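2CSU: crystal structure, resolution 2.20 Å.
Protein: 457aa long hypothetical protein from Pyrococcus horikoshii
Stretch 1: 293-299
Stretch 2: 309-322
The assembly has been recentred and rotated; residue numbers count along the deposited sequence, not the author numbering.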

# COMPACT_ATOMS: atom_id res chain seq x y z
N GLY A 293 6.05 -22.58 -17.07
CA GLY A 293 4.99 -23.33 -16.41
C GLY A 293 4.39 -22.50 -15.30
O GLY A 293 4.76 -21.34 -15.12
N ASN A 294 3.48 -23.09 -14.53
CA ASN A 294 2.84 -22.37 -13.45
C ASN A 294 3.19 -22.93 -12.07
O ASN A 294 2.46 -22.71 -11.11
N LYS A 295 4.29 -23.67 -11.98
CA LYS A 295 4.71 -24.25 -10.71
C LYS A 295 5.71 -23.31 -10.04
O LYS A 295 6.83 -23.11 -10.52
N VAL A 296 5.30 -22.74 -8.92
CA VAL A 296 6.14 -21.78 -8.23
C VAL A 296 6.81 -22.33 -6.98
O VAL A 296 6.28 -23.21 -6.31
N ALA A 297 7.99 -21.80 -6.70
CA ALA A 297 8.72 -22.18 -5.50
C ALA A 297 8.73 -20.96 -4.59
O ALA A 297 9.08 -19.85 -5.01
N ILE A 298 8.33 -21.17 -3.34
CA ILE A 298 8.33 -20.09 -2.36
C ILE A 298 9.43 -20.30 -1.33
O ILE A 298 9.50 -21.35 -0.69
N MSE A 299 10.31 -19.30 -1.18
CA MSE A 299 11.36 -19.38 -0.16
C MSE A 299 11.11 -18.19 0.79
O MSE A 299 10.81 -17.08 0.34
N THR A 309 1.08 -15.62 1.30
CA THR A 309 1.44 -15.59 -0.11
C THR A 309 0.96 -16.85 -0.83
O THR A 309 0.53 -16.79 -1.99
N ALA A 310 1.04 -17.99 -0.17
CA ALA A 310 0.57 -19.23 -0.81
C ALA A 310 -0.93 -19.10 -1.09
O ALA A 310 -1.38 -19.38 -2.18
N ASP A 311 -1.70 -18.67 -0.10
CA ASP A 311 -3.14 -18.48 -0.29
C ASP A 311 -3.41 -17.63 -1.53
O ASP A 311 -4.14 -18.04 -2.42
N GLU A 312 -2.81 -16.44 -1.56
CA GLU A 312 -2.99 -15.49 -2.65
C GLU A 312 -2.69 -16.07 -4.02
O GLU A 312 -3.36 -15.73 -5.00
N LEU A 313 -1.67 -16.91 -4.10
CA LEU A 313 -1.29 -17.53 -5.36
C LEU A 313 -2.35 -18.56 -5.73
O LEU A 313 -2.73 -18.70 -6.91
N ASP A 314 -2.81 -19.28 -4.72
CA ASP A 314 -3.76 -20.36 -4.96
C ASP A 314 -5.04 -19.85 -5.62
O ASP A 314 -5.45 -20.30 -6.68
N LYS A 315 -5.69 -18.90 -4.93
CA LYS A 315 -6.92 -18.33 -5.48
C LYS A 315 -6.67 -17.65 -6.83
O LYS A 315 -7.58 -17.25 -7.54
N ARG A 316 -5.37 -17.51 -7.16
CA ARG A 316 -5.02 -16.89 -8.44
C ARG A 316 -4.79 -17.94 -9.52
O ARG A 316 -4.59 -17.63 -10.69
N GLY A 317 -4.85 -19.18 -9.05
CA GLY A 317 -4.71 -20.31 -9.94
C GLY A 317 -3.30 -20.85 -10.07
O GLY A 317 -3.07 -21.81 -10.79
N LEU A 318 -2.34 -20.22 -9.40
CA LEU A 318 -0.98 -20.72 -9.48
C LEU A 318 -0.84 -21.92 -8.55
O LEU A 318 -1.56 -22.03 -7.57
N LYS A 319 0.08 -22.82 -8.88
CA LYS A 319 0.28 -24.00 -8.06
C LYS A 319 1.72 -24.13 -7.56
O LYS A 319 2.66 -23.67 -8.21
N LEU A 320 1.89 -24.75 -6.39
CA LEU A 320 3.20 -24.95 -5.79
C LEU A 320 3.91 -26.15 -6.42
O LEU A 320 3.32 -27.21 -6.57
N ALA A 321 5.17 -25.96 -6.78
CA ALA A 321 5.94 -27.03 -7.40
C ALA A 321 6.32 -28.12 -6.40
O ALA A 321 6.27 -27.91 -5.18
N THR A 322 6.68 -29.29 -6.91
CA THR A 322 7.10 -30.40 -6.07
C THR A 322 8.60 -30.51 -6.31
O THR A 322 9.02 -30.72 -7.45

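Packing of the strand at 295-299 against the helix, turn and short parallel strand of 309-322. Val296 and Ile298 lose the most surface to the other stretch, and Asn294, just before the strand, and Lys319 follow with equal shares. The backbone sets the register: Lys319 N donates to Asn294 O (3.3 Å), Val296 N to Lys319 O (2.9 Å) and Ala321 N to Val296 O (3.0 Å), so that Val296 is held through both its N and its O. Its side chain, chi1 t, leaves the backbone sideways, and CG2 of Val296 meets CD1 of Leu318 at 4.2 Å, a loose apolar contact. Leu318 (m, t) also starts sideways, but its end comes nearer, and its CD2 lies 3.8 Å from CB of Asn294.

Ile298, two residues along, points toward the other stretch. With chi1 m and chi2 t it extends CD1 into a pocket lined by both helix and strand: CD1 of Ile298 lies 3.4 Å from CD2 of Leu320, 3.7 Å from CD1 of Leu313 and 4.1 Å from CB of Ala310. One methyl group thus touches three side chains. Leu313 (m, t) points toward the first stretch from the helix. Leu320 (m, t) directs its CA-CB bond away, yet its end turns back to bring CD2 to Ile298. Leu313 O also accepts from Leu318 N (2.9 Å) as the chain turns through Gly317, whose positive phi belongs to a Schellman motif and suits glycine.

On the sheet face shared by Lys295 and Lys319, the two lysines lie side by side through their aliphatic parts, CD of Lys295 being 4.0 Å from CB of Lys319. Lys295 (m, m, t, m) folds so that its NZ donates to OD1 of Asn294 at 2.8 Å, which gives the ammonium a partner within its own stretch. CB of Lys295 also rests 3.6 Å from CB of Ala321, a small side chain that points toward the first strand. Lys319 (m, m, t, t) begins on the same face, but its end leads away; its CG passes 3.8 Å from ND2 of Asn294.

Asn294, chi1 p, starts sideways and brings its amide nearer the other stretch. ND2 of Asn294 is 3.8 Å from Gly317 O, too far for a direct hydrogen bond, and a water spans the gap: ND2 of Asn294 donates weakly to the water oxygen at 3.3 Å, and the water donates to Gly317 O, also at 3.3 Å. The amide therefore serves both sides, accepting from Lys295 and reaching the turn through water.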

# COMPACT_ATOMS: atom_id res chain seq x y z
CB ASN A 294 1.32 -22.41 -13.61
CG ASN A 294 0.74 -23.79 -13.30
OD1 ASN A 294 1.34 -24.81 -13.64
ND2 ASN A 294 -0.42 -23.81 -12.67
CB LYS A 295 5.32 -25.63 -10.94
CG LYS A 295 4.35 -26.65 -11.53
CD LYS A 295 3.15 -26.88 -10.62
CE LYS A 295 2.16 -27.88 -11.21
NZ LYS A 295 1.57 -27.41 -12.50
CB VAL A 296 5.30 -20.54 -7.84
CG1 VAL A 296 6.19 -19.43 -7.31
CG2 VAL A 296 4.51 -20.07 -9.04
CB ALA A 297 10.14 -22.57 -5.84
CB ILE A 298 7.00 -20.04 -1.57
CG1 ILE A 298 5.81 -19.79 -2.51
CG2 ILE A 298 7.09 -18.94 -0.52
CD1 ILE A 298 4.47 -19.99 -1.83
CB MSE A 299 12.76 -19.33 -0.78
CG MSE A 299 12.99 -18.31 -1.89
SE MSE A 299 14.66 -18.44 -2.63
CE MSE A 299 15.49 -17.52 -1.50
CB THR A 309 2.95 -15.48 -0.35
OG1 THR A 309 3.46 -14.29 0.27
CG2 THR A 309 3.22 -15.43 -1.83
CB ALA A 310 0.86 -20.44 0.08
CB ASP A 311 -3.77 -17.79 0.93
CG ASP A 311 -4.17 -18.76 2.04
OD1 ASP A 311 -4.19 -20.00 1.80
OD2 ASP A 311 -4.48 -18.29 3.16
CB GLU A 312 -2.12 -14.26 -2.42
CG GLU A 312 -2.59 -13.37 -1.28
CD GLU A 312 -4.00 -12.82 -1.50
OE1 GLU A 312 -4.43 -12.69 -2.67
OE2 GLU A 312 -4.66 -12.50 -0.50
CB LEU A 313 0.04 -18.25 -5.23
CG LEU A 313 1.32 -17.46 -4.93
CD1 LEU A 313 2.41 -18.41 -4.47
CD2 LEU A 313 1.76 -16.71 -6.18
CB ASP A 314 -4.09 -21.01 -3.61
CG ASP A 314 -4.82 -22.32 -3.85
OD1 ASP A 314 -5.99 -22.27 -4.22
OD2 ASP A 314 -4.21 -23.37 -3.66
CB LYS A 315 -7.46 -17.30 -4.48
CG LYS A 315 -6.78 -15.94 -4.62
CD LYS A 315 -6.66 -15.21 -3.29
CE LYS A 315 -7.67 -14.06 -3.15
NZ LYS A 315 -7.41 -13.32 -1.92
CB ARG A 316 -3.75 -16.07 -8.23
CG ARG A 316 -4.05 -14.63 -7.81
CD ARG A 316 -4.41 -13.74 -9.01
NE ARG A 316 -4.40 -12.33 -8.62
CZ ARG A 316 -4.85 -11.44 -9.53
NH1 ARG A 316 -5.28 -11.85 -10.70
NH2 ARG A 316 -4.85 -10.13 -9.23
CB LEU A 318 0.02 -19.62 -9.08
CG LEU A 318 0.30 -18.63 -10.21
CD1 LEU A 318 1.23 -17.54 -9.73
CD2 LEU A 318 0.93 -19.36 -11.38
CB LYS A 319 -0.09 -25.25 -8.88
CG LYS A 319 -1.53 -25.27 -9.36
CD LYS A 319 -2.51 -25.31 -8.20
CE LYS A 319 -3.95 -25.53 -8.70
NZ LYS A 319 -4.96 -25.55 -7.60
CB LEU A 320 3.08 -25.18 -4.29
CG LEU A 320 2.70 -23.97 -3.43
CD1 LEU A 320 2.39 -24.41 -2.01
CD2 LEU A 320 3.84 -22.96 -3.45
CB ALA A 321 7.20 -26.45 -8.04
CB THR A 322 6.44 -31.74 -6.46
OG1 THR A 322 5.01 -31.63 -6.37
CG2 THR A 322 6.91 -32.86 -5.53
O HOH W 1 -2.01 -21.20 -13.82